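PDB 5L9S: ABC transporter, substrate binding protein (Mannopine), which serves as the periplasmic substrate-binding protein of an ABC transporter, probably delivering mannopine to the membrane permease for uptake. Local coordinates for residues I209-A214 / T291-A296; K215-K218 / K223-W226; E79-F84 / K252-W257; D97-G102 / F256-P261; R176-L181 / Q319-W324. All coordinates share one frame; numbering follows the deposited sequence.

How the contacts relate
From the N terminus, contact 3 opens at 79-84 and contact 4 at 97-102. Both close on helix 247-258, where they share F256 and W257. Contact 5 opens between these ends, at 176-181, and closes last, on helix 307-325. It therefore crosses contacts 3 and 4. Contact 1 joins the start of helix 211-219 to the loop before helix 295-300. It also crosses contacts 3 and 4 but falls within the span of contact 5. Contact 2 is a short helix-to-strand closure inside all the others, and it touches contact 1. Contacts 3 and 4 tie one end of the molecule together; contacts 1, 2 and 5 belong to the other.

Contact 1 (I209-A214 / T291-A296); sequences IWLTRA and TLPSAA
L211 points its side chain at the loop T291-P293, and the three residues of that loop meet one of its methyls. L211 CG is anti to the backbone N (chi1 -174°). This carries the isobutyl group out from the first turn of helix 211-219. Its CD2 does most of the touching. L211 CD2 lies 3.4 Å from T291 O, and L211 CD1 is 3.8 Å from the same oxygen. The L211 side chain and the P293 ring slide by one another, pointing opposite ways, with L211 CD2 4.1 Å from P293 CD. L292 CD2 is a looser neighbour, 4.3 Å from L211 CD2. W226 of strand 224-240 packs on both L211 and T291. The contact joins the start of one helix to the loop that leads into another, helix 295-300. It lies in the lobe that carries strand 206-210 of this periplasmic binding protein. T291 O also accepts a weak hydrogen bond from K215 NZ, which lies outside the two segments. Between the segments themselves, the methyls of L211 meet a carbonyl oxygen, a proline ring and a leucine methyl, so the cohesion is nondirectional van der Waals packing.

Contact 2 (K215-K218 / K223-W226); sequences KALK and KIGW
K215 brings its backbone N to 4.1 Å from W226 CZ3, obliquely to the ring. Its CB points away from the strand, yet K215 CG still comes within 4.5 Å of W226 CH2. L217 turns toward the strand. Its side chain crosses that of I224 at about a right angle, and the two CD1 methyls, of L217 and I224, are 3.9 Å apart. F199 of helix 192-200 packs on both residues. Helix 211-219 here runs through a short turn into strand 224-240, a helix-turn-strand unit of the alpha/beta lobe, and the helix lies against the strand that it precedes. K218 comes next and touches both I224 and W226. K218 CB lies 3.9 Å from I224 CG2. With chi1 at -164°, the chain leaves CB pointing away from its own amide nitrogen and lies against the outer end of the indole, K218 CD 3.5 Å from W226 CH2. The chain bends at its last torsion, and NZ ends over a face of the six-membered ring, in a cation-pi contact of 4.5 Å from K218 NZ to the W226 ring centroid. NZ lies 24° off the ring normal. W226 NE1 is directed elsewhere, to a hydrogen bond with Y228 OH.

Contact 3 (E79-F84 / K252-W257); sequences EDLSDF and KLIEFW
D80 OD1 accepts two bonds from S82, within the turn that carries L81 and F84 to I254. S82 OG meets D80 OD1 at 2.7 Å on the syn side, near the carboxylate plane. S82 N comes at 3.3 Å to the same D80 OD1, from above that plane, and makes a capping bond at the start of the weakly bonded helix 82-85. Across the contact I254 offers two branches to two partners. Its CD1 meets L81 CD2 tip to tip, 4.1 Å apart. Its CG2 touches the outer end of the F84 ring, where F84 CZ and CE2 both lie 3.7 Å from I254 CG2. The trans-like first torsion of F84 (chi1 161°) extends the ring toward helix 247-258. E255 N is near the plane of that ring, at its edge. The E255 carboxylate instead forms a salt bridge with R259. I238 and L61, from two sheet strands, also pack on I254. In this way the turn and the start of helix 82-85 pack on helix 247-258, in one lobe of a periplasmic binding protein fold. The D80-S82 bonds shape the turn, whereas the contact across the segments is apolar and is held by hydrophobic burial.

Contact 4 (D97-G102 / F256-P261); sequences DSCTRG and FWLRNP
This is a small buried, mainly apolar contact between S98-C99 and L258, in the lobe of the periplasmic binding protein fold that holds the N terminus. It sits where the last turn of helix 247-258 faces the short, weakly bonded strand about 99-100. That strand pairs antiparallel with strand 103-116, part of the large mixed sheet. C99 is in a disulfide with C85, which ties the strand to helix 82-85. The C99 side therefore presents a covalently held sulfur to the helix. On the other side L258 CG is anti to the carbonyl carbon (chi1 -72°), and the two methyls spread toward different residues. One goes to the disulfide and the other to the peptide of S98. S98 belongs to the loop before the strand; its hydroxyl bonds to L95 O and its backbone pairs with K105. Helix 247-258 ends here, and N260 is the N-cap of the following helix, 261-271. W257, next to L258, packs on I238 of strand 224-240. In atomic terms, L258 CD1 is 4.1 Å from C99 SG, and L258 CD2 is 4.2 Å from S98 O.

Contact 5 (R176-L181 / Q319-W324); sequences RKLDEL and QRWNSW
D179 and W324 make a polar link between the two helices. W324 NE1 donates to D179 OD1 at 2.9 Å, with an N-H...O angle of 141°, so the bond is bent. The donor comes from above the carboxylate plane, 49° out of it. The two side chains run past each other in opposite directions. D179 CG lies beside the backbone N, anti to the carbonyl carbon, which turns the acid to the indole edge. The W324 ring has a second polar neighbour in R182, which makes a cation-pi contact with it and bonds to W324 O.

Apolar contact is shared between two indoles and L178. L178 CB touches the benzo end of W324, with L178 CB 3.8 Å from W324 CZ2. L178 CD1 meets W321 at the ring edge, near its plane, 3.8 Å from W321 CZ3. The side chains of L178 and W321 stand roughly perpendicular. Within the second helix W324 CE3 lies over one face of the W321 ring, toward its rim. W321 NE1 is bonded to N144 OD1. V151 of helix 149-158 packs on both L178 and W321.

The helix segments run nearly parallel, at 26°, and the axes of the two segments come no closer than 13.0 Å. That is wide for direct packing, and the two tryptophans bridge it. R320 also joins the helices, by a salt bridge to D172. C-terminal helix 307-325 is thus fastened to helix 171-181, in one lobe of a type II periplasmic binding protein fold.

Contact 1 (I209-A214 / T291-A296)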
# COMPACT_ATOMS: atom_id res chain seq x y z
N ILE A 209 -7.80 1.63 -10.24
CA ILE A 209 -6.59 2.47 -10.31
C ILE A 209 -6.09 2.82 -8.90
O ILE A 209 -6.73 2.44 -7.93
CB ILE A 209 -6.76 3.70 -11.23
CG1 ILE A 209 -7.68 4.77 -10.62
CG2 ILE A 209 -7.21 3.29 -12.66
CD1 ILE A 209 -7.69 6.11 -11.38
N TRP A 210 -4.93 3.49 -8.79
CA TRP A 210 -4.43 3.90 -7.48
C TRP A 210 -5.13 5.19 -7.06
O TRP A 210 -5.29 6.10 -7.89
CB TRP A 210 -2.90 4.16 -7.51
CG TRP A 210 -2.01 2.97 -7.77
CD1 TRP A 210 -2.10 1.72 -7.22
CD2 TRP A 210 -0.81 2.97 -8.57
NE1 TRP A 210 -1.10 0.91 -7.72
CE2 TRP A 210 -0.28 1.66 -8.54
CE3 TRP A 210 -0.16 3.94 -9.36
CZ2 TRP A 210 0.89 1.31 -9.22
CZ3 TRP A 210 1.02 3.60 -10.02
CH2 TRP A 210 1.51 2.29 -9.97
N LEU A 211 -5.52 5.30 -5.77
CA LEU A 211 -6.11 6.52 -5.22
C LEU A 211 -5.24 7.77 -5.49
O LEU A 211 -5.79 8.82 -5.80
CB LEU A 211 -6.41 6.39 -3.72
CG LEU A 211 -7.17 7.54 -3.03
CD1 LEU A 211 -8.40 7.98 -3.82
CD2 LEU A 211 -7.54 7.17 -1.63
N THR A 212 -3.92 7.63 -5.44
CA THR A 212 -2.94 8.69 -5.72
C THR A 212 -3.16 9.30 -7.12
O THR A 212 -3.18 10.53 -7.26
CB THR A 212 -1.52 8.14 -5.50
OG1 THR A 212 -1.34 8.00 -4.09
CG2 THR A 212 -0.42 9.06 -6.04
N ARG A 213 -3.34 8.43 -8.13
CA ARG A 213 -3.55 8.85 -9.51
C ARG A 213 -4.98 9.38 -9.74
O ARG A 213 -5.15 10.28 -10.55
CB ARG A 213 -3.17 7.73 -10.53
CG ARG A 213 -1.77 7.10 -10.36
CD ARG A 213 -0.64 8.07 -10.04
NE ARG A 213 0.00 8.63 -11.24
CZ ARG A 213 1.21 8.30 -11.69
NH1 ARG A 213 1.71 8.89 -12.75
NH2 ARG A 213 1.96 7.43 -11.02
N ALA A 214 -6.00 8.87 -9.00
CA ALA A 214 -7.38 9.35 -9.07
C ALA A 214 -7.47 10.75 -8.48
O ALA A 214 -8.15 11.60 -9.05
CB ALA A 214 -8.29 8.40 -8.32
N THR A 291 -10.14 13.35 0.37
CA THR A 291 -9.76 12.41 -0.67
C THR A 291 -9.17 11.10 -0.12
O THR A 291 -8.51 10.37 -0.87
CB THR A 291 -8.82 13.12 -1.67
OG1 THR A 291 -7.72 13.70 -0.99
CG2 THR A 291 -9.51 14.21 -2.45
N LEU A 292 -9.40 10.77 1.16
CA LEU A 292 -8.84 9.57 1.78
C LEU A 292 -9.90 8.80 2.53
O LEU A 292 -10.83 9.44 3.02
CB LEU A 292 -7.69 9.94 2.74
CG LEU A 292 -6.42 10.47 2.08
CD1 LEU A 292 -5.61 11.29 3.01
CD2 LEU A 292 -5.58 9.38 1.54
N PRO A 293 -9.78 7.45 2.69
CA PRO A 293 -10.81 6.73 3.47
C PRO A 293 -10.75 7.13 4.95
O PRO A 293 -9.70 7.47 5.53
CB PRO A 293 -10.41 5.26 3.30
CG PRO A 293 -8.93 5.29 3.04
CD PRO A 293 -8.74 6.52 2.19
N SER A 294 -11.90 7.09 5.60
CA SER A 294 -11.97 7.38 7.03
C SER A 294 -11.48 6.13 7.79
O SER A 294 -11.29 5.09 7.17
CB SER A 294 -13.42 7.68 7.40
OG SER A 294 -14.16 6.49 7.28
N ALA A 295 -11.36 6.20 9.12
CA ALA A 295 -11.01 5.03 9.93
C ALA A 295 -12.15 3.97 9.87
O ALA A 295 -11.86 2.78 9.82
CB ALA A 295 -10.73 5.44 11.37
N ALA A 296 -13.43 4.38 9.81
CA ALA A 296 -14.56 3.44 9.67
C ALA A 296 -14.57 2.73 8.28
O ALA A 296 -14.99 1.57 8.20
CB ALA A 296 -15.88 4.15 9.91

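Contact 2 (K215-K218 / K223-W226)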
# COMPACT_ATOMS: atom_id res chain seq x y z
N LYS A 215 -6.76 11.00 -7.37
CA LYS A 215 -6.64 12.29 -6.67
C LYS A 215 -6.06 13.34 -7.59
O LYS A 215 -6.57 14.46 -7.61
CB LYS A 215 -5.68 12.15 -5.49
CG LYS A 215 -6.34 12.02 -4.16
CD LYS A 215 -5.32 12.33 -3.06
CE LYS A 215 -5.65 11.65 -1.75
NZ LYS A 215 -5.42 10.18 -1.76
N ALA A 216 -4.99 12.98 -8.33
CA ALA A 216 -4.28 13.84 -9.29
C ALA A 216 -5.19 14.24 -10.43
O ALA A 216 -5.18 15.41 -10.79
CB ALA A 216 -3.03 13.15 -9.82
N LEU A 217 -6.04 13.32 -10.93
CA LEU A 217 -7.01 13.60 -12.00
C LEU A 217 -8.08 14.58 -11.55
O LEU A 217 -8.45 15.47 -12.33
CB LEU A 217 -7.64 12.31 -12.57
CG LEU A 217 -6.76 11.48 -13.51
CD1 LEU A 217 -7.16 9.99 -13.48
CD2 LEU A 217 -6.78 12.05 -14.94
N LYS A 218 -8.59 14.42 -10.30
CA LYS A 218 -9.61 15.29 -9.70
C LYS A 218 -9.04 16.68 -9.52
O LYS A 218 -9.75 17.66 -9.76
CB LYS A 218 -10.12 14.74 -8.35
CG LYS A 218 -11.44 15.37 -7.87
CD LYS A 218 -12.06 14.64 -6.69
CE LYS A 218 -13.57 14.75 -6.66
NZ LYS A 218 -14.19 13.51 -6.12
N LYS A 223 -13.68 15.01 -14.13
CA LYS A 223 -14.94 14.52 -13.62
C LYS A 223 -14.78 13.03 -13.23
O LYS A 223 -15.33 12.14 -13.86
CB LYS A 223 -16.03 14.74 -14.69
CG LYS A 223 -16.88 16.01 -14.51
CD LYS A 223 -16.09 17.31 -14.57
CE LYS A 223 -16.75 18.41 -13.77
NZ LYS A 223 -15.83 19.56 -13.60
N ILE A 224 -13.99 12.79 -12.17
CA ILE A 224 -13.69 11.48 -11.63
C ILE A 224 -14.19 11.34 -10.20
O ILE A 224 -14.13 12.29 -9.41
CB ILE A 224 -12.15 11.15 -11.74
CG1 ILE A 224 -11.85 9.65 -11.43
CG2 ILE A 224 -11.27 12.10 -10.91
CD1 ILE A 224 -10.49 9.16 -11.72
N GLY A 225 -14.66 10.15 -9.90
CA GLY A 225 -15.09 9.75 -8.57
C GLY A 225 -14.46 8.42 -8.22
O GLY A 225 -13.85 7.76 -9.06
N TRP A 226 -14.60 8.00 -6.97
CA TRP A 226 -14.10 6.70 -6.55
C TRP A 226 -14.91 6.18 -5.40
O TRP A 226 -15.65 6.94 -4.77
CB TRP A 226 -12.59 6.71 -6.24
CG TRP A 226 -12.16 7.77 -5.27
CD1 TRP A 226 -12.19 7.71 -3.91
CD2 TRP A 226 -11.63 9.05 -5.61
NE1 TRP A 226 -11.71 8.89 -3.38
CE2 TRP A 226 -11.36 9.73 -4.40
CE3 TRP A 226 -11.37 9.71 -6.82
CZ2 TRP A 226 -10.81 11.01 -4.36
CZ3 TRP A 226 -10.85 11.00 -6.78
CH2 TRP A 226 -10.58 11.63 -5.57

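Contact 3 (E79-F84 / K252-W257)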
# COMPACT_ATOMS: atom_id res chain seq x y z
N GLU A 79 15.20 -8.68 11.40
CA GLU A 79 14.94 -9.11 12.77
C GLU A 79 13.45 -9.31 12.98
O GLU A 79 12.65 -8.61 12.37
CB GLU A 79 15.48 -8.07 13.75
CG GLU A 79 16.42 -8.68 14.78
CD GLU A 79 16.88 -7.69 15.82
OE1 GLU A 79 16.25 -7.62 16.90
OE2 GLU A 79 17.84 -6.94 15.53
N ASP A 80 13.09 -10.26 13.85
CA ASP A 80 11.70 -10.54 14.20
C ASP A 80 11.28 -9.48 15.23
O ASP A 80 11.80 -9.44 16.35
CB ASP A 80 11.58 -11.96 14.79
CG ASP A 80 10.18 -12.50 14.96
OD1 ASP A 80 9.22 -11.72 14.86
OD2 ASP A 80 10.04 -13.72 15.25
N LEU A 81 10.38 -8.58 14.82
CA LEU A 81 9.91 -7.48 15.65
C LEU A 81 8.83 -7.86 16.67
O LEU A 81 8.56 -7.06 17.56
CB LEU A 81 9.44 -6.31 14.78
CG LEU A 81 10.48 -5.25 14.45
CD1 LEU A 81 11.31 -5.65 13.22
CD2 LEU A 81 9.80 -3.92 14.18
N SER A 82 8.22 -9.06 16.53
CA SER A 82 7.15 -9.63 17.37
C SER A 82 7.25 -9.28 18.88
O SER A 82 6.26 -8.85 19.46
CB SER A 82 7.07 -11.14 17.18
OG SER A 82 6.69 -11.44 15.84
N ASP A 83 8.44 -9.42 19.48
CA ASP A 83 8.65 -9.07 20.89
C ASP A 83 8.45 -7.56 21.14
O ASP A 83 7.66 -7.19 22.01
CB ASP A 83 10.00 -9.60 21.46
CG ASP A 83 11.30 -9.31 20.72
OD1 ASP A 83 11.26 -8.64 19.65
OD2 ASP A 83 12.37 -9.77 21.20
N PHE A 84 9.12 -6.70 20.33
CA PHE A 84 9.04 -5.23 20.37
C PHE A 84 7.60 -4.72 20.15
O PHE A 84 7.19 -3.73 20.77
CB PHE A 84 9.99 -4.63 19.31
CG PHE A 84 9.73 -3.20 18.90
CD1 PHE A 84 10.31 -2.15 19.59
CD2 PHE A 84 8.91 -2.90 17.81
CE1 PHE A 84 10.07 -0.82 19.21
CE2 PHE A 84 8.66 -1.58 17.45
CZ PHE A 84 9.24 -0.55 18.15
N LYS A 252 13.97 3.20 18.54
CA LYS A 252 13.51 4.46 19.13
C LYS A 252 12.89 5.30 18.02
O LYS A 252 11.93 6.04 18.26
CB LYS A 252 14.71 5.24 19.74
CG LYS A 252 15.19 4.74 21.08
CD LYS A 252 16.11 5.79 21.70
CE LYS A 252 17.08 5.24 22.71
NZ LYS A 252 18.16 6.21 23.02
N LEU A 253 13.47 5.20 16.80
CA LEU A 253 13.00 5.89 15.60
C LEU A 253 11.66 5.31 15.16
O LEU A 253 10.78 6.07 14.75
CB LEU A 253 14.06 5.84 14.47
CG LEU A 253 13.72 6.55 13.16
CD1 LEU A 253 13.53 8.04 13.35
CD2 LEU A 253 14.76 6.31 12.13
N ILE A 254 11.50 3.96 15.28
CA ILE A 254 10.26 3.26 14.97
C ILE A 254 9.16 3.68 15.96
O ILE A 254 8.08 4.09 15.53
CB ILE A 254 10.46 1.73 14.93
CG1 ILE A 254 11.39 1.31 13.77
CG2 ILE A 254 9.09 1.01 14.83
CD1 ILE A 254 11.55 -0.22 13.58
N GLU A 255 9.44 3.58 17.28
CA GLU A 255 8.54 3.95 18.38
C GLU A 255 8.08 5.39 18.22
O GLU A 255 6.89 5.67 18.41
CB GLU A 255 9.24 3.77 19.75
CG GLU A 255 8.30 3.83 20.95
CD GLU A 255 8.92 3.88 22.33
OE1 GLU A 255 10.04 3.35 22.53
OE2 GLU A 255 8.26 4.44 23.24
N PHE A 256 9.02 6.30 17.82
CA PHE A 256 8.75 7.72 17.57
C PHE A 256 7.64 7.89 16.55
O PHE A 256 6.77 8.72 16.77
CB PHE A 256 10.02 8.48 17.10
CG PHE A 256 9.83 9.99 17.00
CD1 PHE A 256 9.93 10.80 18.13
CD2 PHE A 256 9.54 10.59 15.78
CE1 PHE A 256 9.73 12.18 18.04
CE2 PHE A 256 9.35 11.97 15.69
CZ PHE A 256 9.45 12.75 16.82
N TRP A 257 7.68 7.13 15.46
CA TRP A 257 6.70 7.16 14.38
C TRP A 257 5.36 6.62 14.85
O TRP A 257 4.34 7.29 14.68
CB TRP A 257 7.21 6.36 13.17
CG TRP A 257 6.18 6.20 12.08
CD1 TRP A 257 5.38 5.11 11.86
CD2 TRP A 257 5.80 7.19 11.13
NE1 TRP A 257 4.51 5.37 10.83
CE2 TRP A 257 4.75 6.63 10.35
CE3 TRP A 257 6.23 8.50 10.85
CZ2 TRP A 257 4.16 7.33 9.29
CZ3 TRP A 257 5.66 9.17 9.79
CH2 TRP A 257 4.66 8.58 9.00

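Contact 4 (D97-G102 / F256-P261)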
# COMPACT_ATOMS: atom_id res chain seq x y z
N ASP A 97 -2.62 -4.88 12.46
CA ASP A 97 -1.36 -5.34 11.84
C ASP A 97 -0.33 -4.22 11.63
O ASP A 97 0.51 -4.31 10.75
CB ASP A 97 -1.63 -6.13 10.53
CG ASP A 97 -2.58 -7.31 10.69
OD1 ASP A 97 -2.37 -8.12 11.63
OD2 ASP A 97 -3.53 -7.43 9.86
N SER A 98 -0.41 -3.15 12.44
CA SER A 98 0.53 -2.04 12.41
C SER A 98 1.94 -2.41 12.85
O SER A 98 2.87 -1.66 12.58
CB SER A 98 0.01 -0.87 13.23
OG SER A 98 -0.98 -0.24 12.43
N CYS A 99 2.10 -3.55 13.52
CA CYS A 99 3.40 -4.01 14.00
C CYS A 99 3.44 -5.54 13.93
O CYS A 99 2.83 -6.22 14.76
CB CYS A 99 3.69 -3.49 15.41
SG CYS A 99 5.44 -3.10 15.73
N THR A 100 4.15 -6.06 12.92
CA THR A 100 4.28 -7.50 12.71
C THR A 100 5.74 -7.96 12.79
O THR A 100 6.64 -7.17 13.07
CB THR A 100 3.66 -7.89 11.38
OG1 THR A 100 4.46 -7.36 10.33
CG2 THR A 100 2.20 -7.45 11.27
N ARG A 101 5.97 -9.26 12.53
CA ARG A 101 7.28 -9.90 12.51
C ARG A 101 8.26 -9.16 11.59
O ARG A 101 9.40 -8.90 11.97
CB ARG A 101 7.10 -11.36 12.05
CG ARG A 101 8.40 -12.13 11.79
CD ARG A 101 8.11 -13.54 11.34
NE ARG A 101 9.30 -14.37 11.23
CZ ARG A 101 9.27 -15.63 10.79
NH1 ARG A 101 8.13 -16.18 10.39
NH2 ARG A 101 10.40 -16.34 10.72
N GLY A 102 7.80 -8.84 10.39
CA GLY A 102 8.60 -8.19 9.36
C GLY A 102 8.81 -6.70 9.47
O GLY A 102 9.66 -6.16 8.77
N PHE A 256 9.02 6.30 17.82
CA PHE A 256 8.75 7.72 17.57
C PHE A 256 7.64 7.89 16.55
O PHE A 256 6.77 8.72 16.77
CB PHE A 256 10.02 8.48 17.10
CG PHE A 256 9.83 9.99 17.00
CD1 PHE A 256 9.93 10.80 18.13
CD2 PHE A 256 9.54 10.59 15.78
CE1 PHE A 256 9.73 12.18 18.04
CE2 PHE A 256 9.35 11.97 15.69
CZ PHE A 256 9.45 12.75 16.82
N TRP A 257 7.68 7.13 15.46
CA TRP A 257 6.70 7.16 14.38
C TRP A 257 5.36 6.62 14.85
O TRP A 257 4.34 7.29 14.68
CB TRP A 257 7.21 6.36 13.17
CG TRP A 257 6.18 6.20 12.08
CD1 TRP A 257 5.38 5.11 11.86
CD2 TRP A 257 5.80 7.19 11.13
NE1 TRP A 257 4.51 5.37 10.83
CE2 TRP A 257 4.75 6.63 10.35
CE3 TRP A 257 6.23 8.50 10.85
CZ2 TRP A 257 4.16 7.33 9.29
CZ3 TRP A 257 5.66 9.17 9.79
CH2 TRP A 257 4.66 8.58 9.00
N LEU A 258 5.35 5.39 15.41
CA LEU A 258 4.10 4.75 15.83
C LEU A 258 3.32 5.52 16.92
O LEU A 258 2.08 5.54 16.91
CB LEU A 258 4.33 3.29 16.25
CG LEU A 258 4.63 2.33 15.11
CD1 LEU A 258 5.13 1.01 15.63
CD2 LEU A 258 3.39 2.17 14.14
N ARG A 259 4.06 6.19 17.83
CA ARG A 259 3.47 6.93 18.94
C ARG A 259 3.20 8.41 18.64
O ARG A 259 2.66 9.09 19.51
CB ARG A 259 4.33 6.76 20.21
CG ARG A 259 4.43 5.31 20.69
CD ARG A 259 4.72 5.20 22.16
NE ARG A 259 3.97 4.10 22.77
CZ ARG A 259 4.50 2.93 23.11
NH1 ARG A 259 3.74 1.99 23.65
NH2 ARG A 259 5.79 2.71 22.95
N ASN A 260 3.54 8.89 17.42
CA ASN A 260 3.35 10.30 17.04
C ASN A 260 2.29 10.53 15.95
O ASN A 260 2.64 10.58 14.77
CB ASN A 260 4.69 10.95 16.66
CG ASN A 260 4.75 12.44 16.93
OD1 ASN A 260 4.11 13.27 16.27
ND2 ASN A 260 5.51 12.80 17.94
N PRO A 261 1.00 10.74 16.29
CA PRO A 261 -0.02 10.97 15.25
C PRO A 261 0.24 12.22 14.39
O PRO A 261 -0.13 12.23 13.22
CB PRO A 261 -1.33 11.06 16.04
CG PRO A 261 -1.05 10.37 17.34
CD PRO A 261 0.37 10.70 17.64

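Contact 5 (R176-L181 / Q319-W324)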
# COMPACT_ATOMS: atom_id res chain seq x y z
N ARG A 176 -12.78 -17.27 -13.91
CA ARG A 176 -14.09 -17.53 -14.52
C ARG A 176 -14.86 -16.20 -14.59
O ARG A 176 -15.41 -15.86 -15.64
CB ARG A 176 -14.87 -18.54 -13.65
CG ARG A 176 -15.41 -19.78 -14.34
CD ARG A 176 -16.12 -20.66 -13.29
NE ARG A 176 -15.13 -21.45 -12.58
CZ ARG A 176 -15.15 -21.79 -11.29
NH1 ARG A 176 -16.13 -21.38 -10.49
NH2 ARG A 176 -14.17 -22.53 -10.78
N LYS A 177 -14.85 -15.42 -13.48
CA LYS A 177 -15.49 -14.11 -13.39
C LYS A 177 -14.83 -13.10 -14.33
O LYS A 177 -15.56 -12.37 -15.03
CB LYS A 177 -15.55 -13.60 -11.93
CG LYS A 177 -16.46 -12.37 -11.69
CD LYS A 177 -17.96 -12.70 -11.74
CE LYS A 177 -18.85 -11.51 -11.46
NZ LYS A 177 -20.26 -11.78 -11.83
N LEU A 178 -13.47 -13.07 -14.37
CA LEU A 178 -12.70 -12.17 -15.24
C LEU A 178 -13.01 -12.34 -16.70
O LEU A 178 -13.02 -11.34 -17.41
CB LEU A 178 -11.20 -12.27 -15.02
CG LEU A 178 -10.67 -11.30 -14.01
CD1 LEU A 178 -9.32 -11.71 -13.52
CD2 LEU A 178 -10.65 -9.87 -14.57
N ASP A 179 -13.27 -13.60 -17.16
CA ASP A 179 -13.62 -13.94 -18.55
C ASP A 179 -14.91 -13.25 -19.01
O ASP A 179 -14.98 -12.82 -20.16
CB ASP A 179 -13.68 -15.47 -18.76
CG ASP A 179 -12.34 -16.22 -18.82
OD1 ASP A 179 -11.42 -15.75 -19.55
OD2 ASP A 179 -12.24 -17.33 -18.22
N GLU A 180 -15.90 -13.09 -18.09
CA GLU A 180 -17.17 -12.41 -18.35
C GLU A 180 -16.96 -10.94 -18.71
O GLU A 180 -17.72 -10.39 -19.51
CB GLU A 180 -18.09 -12.46 -17.12
CG GLU A 180 -18.53 -13.83 -16.68
CD GLU A 180 -19.48 -13.83 -15.49
OE1 GLU A 180 -19.65 -14.91 -14.87
OE2 GLU A 180 -20.05 -12.76 -15.17
N LEU A 181 -15.94 -10.31 -18.10
CA LEU A 181 -15.64 -8.90 -18.27
C LEU A 181 -14.57 -8.57 -19.32
O LEU A 181 -14.61 -7.48 -19.89
CB LEU A 181 -15.25 -8.29 -16.90
CG LEU A 181 -15.30 -6.77 -16.76
CD1 LEU A 181 -16.73 -6.23 -16.96
CD2 LEU A 181 -14.76 -6.35 -15.41
N GLN A 319 2.34 -17.16 -13.20
CA GLN A 319 2.27 -18.16 -14.26
C GLN A 319 0.87 -18.14 -14.89
O GLN A 319 0.72 -17.85 -16.08
CB GLN A 319 2.56 -19.56 -13.70
CG GLN A 319 4.01 -20.01 -13.70
CD GLN A 319 4.16 -21.49 -13.40
OE1 GLN A 319 3.24 -22.16 -12.92
NE2 GLN A 319 5.34 -22.05 -13.71
N ARG A 320 -0.17 -18.39 -14.06
CA ARG A 320 -1.57 -18.42 -14.45
C ARG A 320 -2.05 -17.14 -15.11
O ARG A 320 -2.86 -17.23 -16.02
CB ARG A 320 -2.44 -18.78 -13.25
CG ARG A 320 -2.76 -20.26 -13.20
CD ARG A 320 -4.24 -20.47 -13.35
NE ARG A 320 -4.77 -21.07 -12.13
CZ ARG A 320 -6.05 -21.34 -11.91
NH1 ARG A 320 -6.43 -21.88 -10.77
NH2 ARG A 320 -6.96 -21.05 -12.84
N TRP A 321 -1.58 -15.97 -14.67
CA TRP A 321 -1.98 -14.67 -15.23
C TRP A 321 -1.38 -14.43 -16.62
O TRP A 321 -2.12 -14.10 -17.55
CB TRP A 321 -1.65 -13.52 -14.27
CG TRP A 321 -2.05 -12.16 -14.77
CD1 TRP A 321 -1.23 -11.22 -15.32
CD2 TRP A 321 -3.36 -11.59 -14.76
NE1 TRP A 321 -1.95 -10.09 -15.64
CE2 TRP A 321 -3.27 -10.30 -15.33
CE3 TRP A 321 -4.62 -12.03 -14.31
CZ2 TRP A 321 -4.38 -9.46 -15.48
CZ3 TRP A 321 -5.70 -11.18 -14.42
CH2 TRP A 321 -5.58 -9.92 -15.02
N ASN A 322 -0.03 -14.60 -16.76
CA ASN A 322 0.69 -14.39 -18.01
C ASN A 322 0.16 -15.27 -19.12
O ASN A 322 0.08 -14.82 -20.27
CB ASN A 322 2.20 -14.58 -17.83
CG ASN A 322 2.95 -13.37 -17.28
OD1 ASN A 322 2.38 -12.32 -16.87
ND2 ASN A 322 4.28 -13.49 -17.26
N SER A 323 -0.25 -16.50 -18.76
CA SER A 323 -0.85 -17.49 -19.65
C SER A 323 -2.27 -17.06 -20.06
O SER A 323 -2.62 -17.21 -21.23
CB SER A 323 -0.89 -18.85 -18.97
OG SER A 323 0.41 -19.39 -18.77
N TRP A 324 -3.07 -16.53 -19.10
CA TRP A 324 -4.45 -16.03 -19.30
C TRP A 324 -4.46 -14.79 -20.19
O TRP A 324 -5.37 -14.63 -21.01
CB TRP A 324 -5.12 -15.70 -17.96
CG TRP A 324 -6.57 -15.30 -18.08
CD1 TRP A 324 -7.65 -16.13 -18.20
CD2 TRP A 324 -7.10 -13.97 -18.08
NE1 TRP A 324 -8.81 -15.40 -18.26
CE2 TRP A 324 -8.50 -14.07 -18.21
CE3 TRP A 324 -6.51 -12.69 -17.97
CZ2 TRP A 324 -9.34 -12.94 -18.26
CZ3 TRP A 324 -7.34 -11.57 -18.03
CH2 TRP A 324 -8.74 -11.70 -18.16